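Local coordinates for designed helical repeat protein (Synthetic construct, PDB 5CWF) that is of no assigned function but folds, as designed de novo, into a compact repeating array of packed helices, at residues R123-N135 and A163-D177. Residues are numbered along the deposited sequence; the frame is centred on the assembly and turned at random. Where two conformers were deposited one is given.
Sequences RAAAEIVEALREN and AREIARQAAEEVEAD. With CA (calcium ion), chain I.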
loop_
_atom_site.group_PDB
_atom_site.type_symbol
_atom_site.label_atom_id
_atom_site.label_comp_id
_atom_site.label_asym_id
_atom_site.label_seq_id
_atom_site.Cartn_x
_atom_site.Cartn_y
_atom_site.Cartn_z
ATOM N N ARG A 123 -6.186 -4.809 3.600
ATOM C CA ARG A 123 -6.281 -6.251 3.339
ATOM C C ARG A 123 -6.691 -6.565 1.896
ATOM O O ARG A 123 -6.243 -7.549 1.302
ATOM C CB ARG A 123 -7.249 -6.880 4.324
ATOM C CG ARG A 123 -6.599 -7.055 5.654
ATOM C CD ARG A 123 -7.571 -7.472 6.735
ATOM N NE ARG A 123 -6.831 -7.823 7.941
ATOM C CZ ARG A 123 -7.354 -8.467 8.974
ATOM N NH1 ARG A 123 -8.621 -8.848 8.940
ATOM N NH2 ARG A 123 -6.600 -8.745 10.030
ATOM N N ALA A 124 -7.586 -5.758 1.352
ATOM C CA ALA A 124 -8.010 -5.918 -0.024
ATOM C C ALA A 124 -6.831 -5.665 -0.979
ATOM O O ALA A 124 -6.587 -6.436 -1.906
ATOM C CB ALA A 124 -9.176 -4.974 -0.322
ATOM N N ALA A 125 -6.080 -4.602 -0.711
ATOM C CA ALA A 125 -4.864 -4.294 -1.458
ATOM C C ALA A 125 -3.902 -5.466 -1.373
ATOM O O ALA A 125 -3.322 -5.897 -2.375
ATOM C CB ALA A 125 -4.215 -3.018 -0.925
ATOM N N ALA A 126 -3.724 -5.992 -0.169
ATOM C CA ALA A 126 -2.809 -7.122 -0.008
ATOM C C ALA A 126 -3.245 -8.348 -0.797
ATOM O O ALA A 126 -2.392 -9.078 -1.318
ATOM C CB ALA A 126 -2.662 -7.477 1.454
ATOM N N GLU A 127 -4.546 -8.588 -0.901
ATOM C CA GLU A 127 -5.008 -9.762 -1.622
ATOM C C GLU A 127 -4.753 -9.620 -3.110
ATOM O O GLU A 127 -4.383 -10.575 -3.779
ATOM C CB GLU A 127 -6.497 -10.016 -1.426
ATOM C CG GLU A 127 -6.887 -10.488 -0.053
ATOM C CD GLU A 127 -6.369 -11.878 0.293
ATOM O OE1 GLU A 127 -6.004 -12.678 -0.599
ATOM O OE2 GLU A 127 -6.384 -12.185 1.494
ATOM N N ILE A 128 -4.960 -8.413 -3.607
ATOM C CA ILE A 128 -4.735 -8.099 -5.018
ATOM C C ILE A 128 -3.249 -8.213 -5.350
ATOM O O ILE A 128 -2.862 -8.798 -6.378
ATOM C CB ILE A 128 -5.272 -6.682 -5.319
ATOM C CG1 ILE A 128 -6.803 -6.715 -5.299
ATOM C CG2 ILE A 128 -4.741 -6.178 -6.661
ATOM C CD1 ILE A 128 -7.511 -5.339 -5.207
ATOM N N VAL A 129 -2.402 -7.679 -4.466
ATOM C CA VAL A 129 -0.942 -7.812 -4.673
ATOM C C VAL A 129 -0.533 -9.277 -4.719
ATOM O O VAL A 129 0.167 -9.715 -5.653
ATOM C CB VAL A 129 -0.166 -7.045 -3.557
ATOM C CG1 VAL A 129 1.322 -7.345 -3.590
ATOM C CG2 VAL A 129 -0.418 -5.538 -3.718
ATOM N N GLU A 130 -1.015 -10.055 -3.757
ATOM C CA GLU A 130 -0.668 -11.478 -3.680
ATOM C C GLU A 130 -1.041 -12.199 -4.974
ATOM O O GLU A 130 -0.274 -13.012 -5.500
ATOM C CB GLU A 130 -1.369 -12.119 -2.477
ATOM C CG GLU A 130 -1.016 -13.566 -2.217
ATOM C CD GLU A 130 -1.872 -14.185 -1.118
ATOM O OE1 GLU A 130 -2.318 -13.449 -0.203
ATOM O OE2 GLU A 130 -2.105 -15.411 -1.174
ATOM N N ALA A 131 -2.201 -11.861 -5.519
ATOM C CA ALA A 131 -2.666 -12.480 -6.768
ATOM C C ALA A 131 -1.726 -12.177 -7.931
ATOM O O ALA A 131 -1.448 -13.030 -8.783
ATOM C CB ALA A 131 -4.067 -11.990 -7.087
ATOM N N LEU A 132 -1.269 -10.940 -7.991
ATOM C CA LEU A 132 -0.406 -10.523 -9.077
ATOM C C LEU A 132 0.979 -11.158 -8.935
ATOM O O LEU A 132 1.654 -11.421 -9.924
ATOM C CB LEU A 132 -0.332 -9.003 -9.098
ATOM C CG LEU A 132 -1.600 -8.416 -9.737
ATOM C CD1 LEU A 132 -1.633 -6.909 -9.521
ATOM C CD2 LEU A 132 -1.722 -8.753 -11.226
ATOM N N ARG A 133 1.434 -11.387 -7.708
ATOM C CA ARG A 133 2.755 -12.000 -7.571
ATOM C C ARG A 133 2.727 -13.471 -7.963
ATOM O O ARG A 133 3.752 -14.033 -8.371
ATOM C CB ARG A 133 3.265 -11.811 -6.155
ATOM C CG ARG A 133 3.579 -10.348 -5.933
ATOM C CD ARG A 133 4.114 -10.063 -4.592
ATOM N NE ARG A 133 5.538 -10.373 -4.485
ATOM C CZ ARG A 133 6.249 -10.099 -3.399
ATOM N NH1 ARG A 133 5.666 -9.501 -2.367
ATOM N NH2 ARG A 133 7.537 -10.390 -3.350
ATOM N N GLU A 134 1.550 -14.085 -7.880
ATOM C CA GLU A 134 1.384 -15.459 -8.343
ATOM C C GLU A 134 1.322 -15.488 -9.868
ATOM O O GLU A 134 1.870 -16.391 -10.521
ATOM C CB GLU A 134 0.114 -16.067 -7.756
ATOM C CG GLU A 134 -0.087 -17.523 -8.121
ATOM C CD GLU A 134 -1.256 -18.159 -7.388
ATOM O OE1 GLU A 134 -1.713 -17.581 -6.379
ATOM O OE2 GLU A 134 -1.714 -19.241 -7.823
ATOM N N ASN A 135 0.683 -14.471 -10.442
ATOM C CA ASN A 135 0.563 -14.353 -11.900
ATOM C C ASN A 135 0.359 -12.907 -12.331
ATOM O O ASN A 135 -0.724 -12.353 -12.140
ATOM C CB ASN A 135 -0.603 -15.198 -12.413
ATOM C CG ASN A 135 -0.840 -15.018 -13.907
ATOM O OD1 ASN A 135 0.010 -14.491 -14.618
ATOM N ND2 ASN A 135 -2.013 -15.431 -14.381
ATOM N N ALA A 163 -15.044 -3.270 0.922
ATOM C CA ALA A 163 -13.623 -3.629 0.887
ATOM C C ALA A 163 -13.431 -5.137 1.130
ATOM O O ALA A 163 -12.681 -5.811 0.408
ATOM C CB ALA A 163 -12.852 -2.819 1.909
ATOM N N ARG A 164 -14.138 -5.682 2.114
ATOM C CA ARG A 164 -14.009 -7.107 2.421
ATOM C C ARG A 164 -14.476 -7.976 1.253
ATOM O O ARG A 164 -13.884 -9.009 0.976
ATOM C CB ARG A 164 -14.779 -7.466 3.703
ATOM C CG ARG A 164 -14.045 -7.025 4.973
ATOM C CD ARG A 164 -14.691 -7.603 6.261
ATOM N NE ARG A 164 -16.011 -7.061 6.541
ATOM C CZ ARG A 164 -16.271 -6.012 7.321
ATOM N NH1 ARG A 164 -15.317 -5.378 7.991
ATOM N NH2 ARG A 164 -17.516 -5.625 7.463
ATOM N N GLU A 165 -15.540 -7.560 0.571
ATOM C CA GLU A 165 -16.019 -8.303 -0.593
ATOM C C GLU A 165 -14.994 -8.314 -1.719
ATOM O O GLU A 165 -14.805 -9.334 -2.388
ATOM C CB GLU A 165 -17.340 -7.726 -1.102
ATOM C CG GLU A 165 -17.844 -8.414 -2.355
ATOM C CD GLU A 165 -17.981 -9.918 -2.174
ATOM O OE1 GLU A 165 -18.455 -10.356 -1.101
ATOM O OE2 GLU A 165 -17.595 -10.661 -3.100
ATOM N N ILE A 166 -14.331 -7.186 -1.940
ATOM C CA ILE A 166 -13.319 -7.130 -2.998
ATOM C C ILE A 166 -12.158 -8.059 -2.631
ATOM O O ILE A 166 -11.616 -8.728 -3.487
ATOM C CB ILE A 166 -12.801 -5.701 -3.233
ATOM C CG1 ILE A 166 -13.913 -4.799 -3.780
ATOM C CG2 ILE A 166 -11.637 -5.696 -4.215
ATOM C CD1 ILE A 166 -13.642 -3.323 -3.569
ATOM N N ALA A 167 -11.796 -8.120 -1.357
ATOM C CA ALA A 167 -10.707 -9.000 -0.929
ATOM C C ALA A 167 -11.029 -10.459 -1.210
ATOM O O ALA A 167 -10.151 -11.217 -1.657
ATOM C CB ALA A 167 -10.406 -8.806 0.562
ATOM N N ARG A 168 -12.270 -10.856 -0.936
ATOM C CA ARG A 168 -12.710 -12.224 -1.230
ATOM C C ARG A 168 -12.711 -12.517 -2.731
ATOM O O ARG A 168 -12.304 -13.594 -3.150
ATOM C CB ARG A 168 -14.108 -12.510 -0.670
ATOM C CG ARG A 168 -14.195 -12.609 0.860
ATOM C CD ARG A 168 -15.629 -12.906 1.328
ATOM N NE ARG A 168 -16.571 -11.823 1.054
ATOM C CZ ARG A 168 -17.077 -10.998 1.970
ATOM N NH1 ARG A 168 -16.754 -11.116 3.256
ATOM N NH2 ARG A 168 -17.930 -10.054 1.597
ATOM N N GLN A 169 -13.189 -11.573 -3.535
ATOM C CA GLN A 169 -13.192 -11.760 -4.988
ATOM C C GLN A 169 -11.774 -11.851 -5.546
ATOM O O GLN A 169 -11.511 -12.641 -6.447
ATOM C CB GLN A 169 -13.927 -10.619 -5.691
ATOM C CG GLN A 169 -15.426 -10.604 -5.486
ATOM C CD GLN A 169 -16.060 -9.325 -6.008
ATOM O OE1 GLN A 169 -15.496 -8.655 -6.874
ATOM N NE2 GLN A 169 -17.233 -8.978 -5.485
ATOM N N ALA A 170 -10.847 -11.067 -5.001
ATOM C CA ALA A 170 -9.465 -11.158 -5.461
ATOM C C ALA A 170 -8.879 -12.540 -5.132
ATOM O O ALA A 170 -8.210 -13.139 -5.976
ATOM C CB ALA A 170 -8.611 -10.064 -4.869
ATOM N N ALA A 171 -9.145 -13.047 -3.930
ATOM C CA ALA A 171 -8.644 -14.362 -3.529
ATOM C C ALA A 171 -9.250 -15.477 -4.391
ATOM O O ALA A 171 -8.579 -16.464 -4.703
ATOM C CB ALA A 171 -8.937 -14.612 -2.056
ATOM N N GLU A 172 -10.515 -15.319 -4.766
ATOM C CA GLU A 172 -11.197 -16.299 -5.607
ATOM C C GLU A 172 -10.838 -16.208 -7.094
ATOM O O GLU A 172 -10.928 -17.202 -7.811
ATOM C CB GLU A 172 -12.709 -16.163 -5.441
ATOM C CG GLU A 172 -13.215 -16.587 -4.059
ATOM C CD GLU A 172 -12.969 -18.059 -3.765
ATOM O OE1 GLU A 172 -12.913 -18.428 -2.573
ATOM O OE2 GLU A 172 -12.841 -18.848 -4.725
ATOM N N GLU A 173 -10.467 -15.024 -7.576
ATOM C CA GLU A 173 -9.989 -14.904 -8.952
ATOM C C GLU A 173 -8.668 -15.665 -9.095
ATOM O O GLU A 173 -8.397 -16.268 -10.138
ATOM C CB GLU A 173 -9.826 -13.442 -9.375
ATOM C CG GLU A 173 -9.629 -13.283 -10.876
ATOM C CD GLU A 173 -10.839 -13.736 -11.678
ATOM O OE1 GLU A 173 -11.975 -13.595 -11.178
ATOM O OE2 GLU A 173 -10.654 -14.254 -12.802
ATOM N N VAL A 174 -7.852 -15.624 -8.045
ATOM C CA VAL A 174 -6.609 -16.391 -8.001
ATOM C C VAL A 174 -6.930 -17.861 -8.162
ATOM O O VAL A 174 -6.285 -18.568 -8.933
ATOM C CB VAL A 174 -5.853 -16.207 -6.651
ATOM C CG1 VAL A 174 -4.676 -17.179 -6.536
ATOM C CG2 VAL A 174 -5.387 -14.783 -6.472
ATOM N N GLU A 175 -7.931 -18.307 -7.412
ATOM C CA GLU A 175 -8.379 -19.686 -7.464
ATOM C C GLU A 175 -8.811 -20.048 -8.882
ATOM O O GLU A 175 -8.432 -21.096 -9.403
ATOM C CB GLU A 175 -9.523 -19.907 -6.470
ATOM C CG GLU A 175 -10.116 -21.306 -6.491
ATOM C CD GLU A 175 -11.153 -21.511 -5.406
ATOM O OE1 GLU A 175 -10.881 -21.124 -4.248
ATOM O OE2 GLU A 175 -12.238 -22.055 -5.709
ATOM N N ALA A 176 -9.580 -19.161 -9.513
ATOM C CA ALA A 176 -10.046 -19.392 -10.880
ATOM C C ALA A 176 -8.880 -19.486 -11.856
ATOM O O ALA A 176 -8.882 -20.325 -12.753
ATOM C CB ALA A 176 -10.995 -18.288 -11.307
ATOM N N ASP A 177 -7.884 -18.624 -11.677
ATOM C CA ASP A 177 -6.725 -18.612 -12.557
ATOM C C ASP A 177 -5.921 -19.902 -12.405
ATOM O O ASP A 177 -5.240 -20.335 -13.335
ATOM C CB ASP A 177 -5.840 -17.400 -12.264
ATOM C CG ASP A 177 -4.724 -17.236 -13.278
ATOM O OD1 ASP A 177 -4.996 -17.404 -14.487
ATOM O OD2 ASP A 177 -3.579 -16.939 -12.870
HETATM CA CA CA I . -12.914 -20.989 -2.723
#
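Asn135 carries CG anti to the backbone N (chi1 175°) and Asp177 does the same, which sends amide and carboxylate toward each other at the C-terminal ends of two neighbouring helices. Glu127, by contrast, sets CG anti to its carbonyl carbon, against Ala167, and the bend at chi2 turns OE1 to CB of Ala171, 3.8 Å away. The setting is a designed helical repeat, in which helices 115-134 and 160-176, separated in sequence by helix 138-156, pack side by side and nearly parallel, their axes 8.3 Å apart and inclined by 13°.

Small residues permit this closeness. Ala124 and Ala167 face each other with their CA atoms 4.2 Å apart, and CB of Ala124 also rests on the carbonyl O of Ala163 at 3.7 Å. One turn on, CG1 of Ile128 touches CB of Ala170 at 3.8 Å; Val151 of helix 138-156 packs on both Ile128 and Ile166, covering part of the buried side. Val174 points at Ala131, but it is poorly ordered and the detail of its fit there is doubtful.

The amide-carboxylate hydrogen bond at the helix ends complements this alanine-rich seam, although Asp177, the last modelled residue, is poorly ordered. An alanine in place of Asn135 would probably leave the Asp177 carboxylate without its amide mate and the backbone N of Ser137 without the OD1 that accepts from it. Amide and carboxylate are turned only slightly against each other, and ND2 of Asn135 donates to Asp177 OD2 across 2.6 Å, from the syn side but tilted out of the carboxylate plane, with an N-H...O angle of 164°.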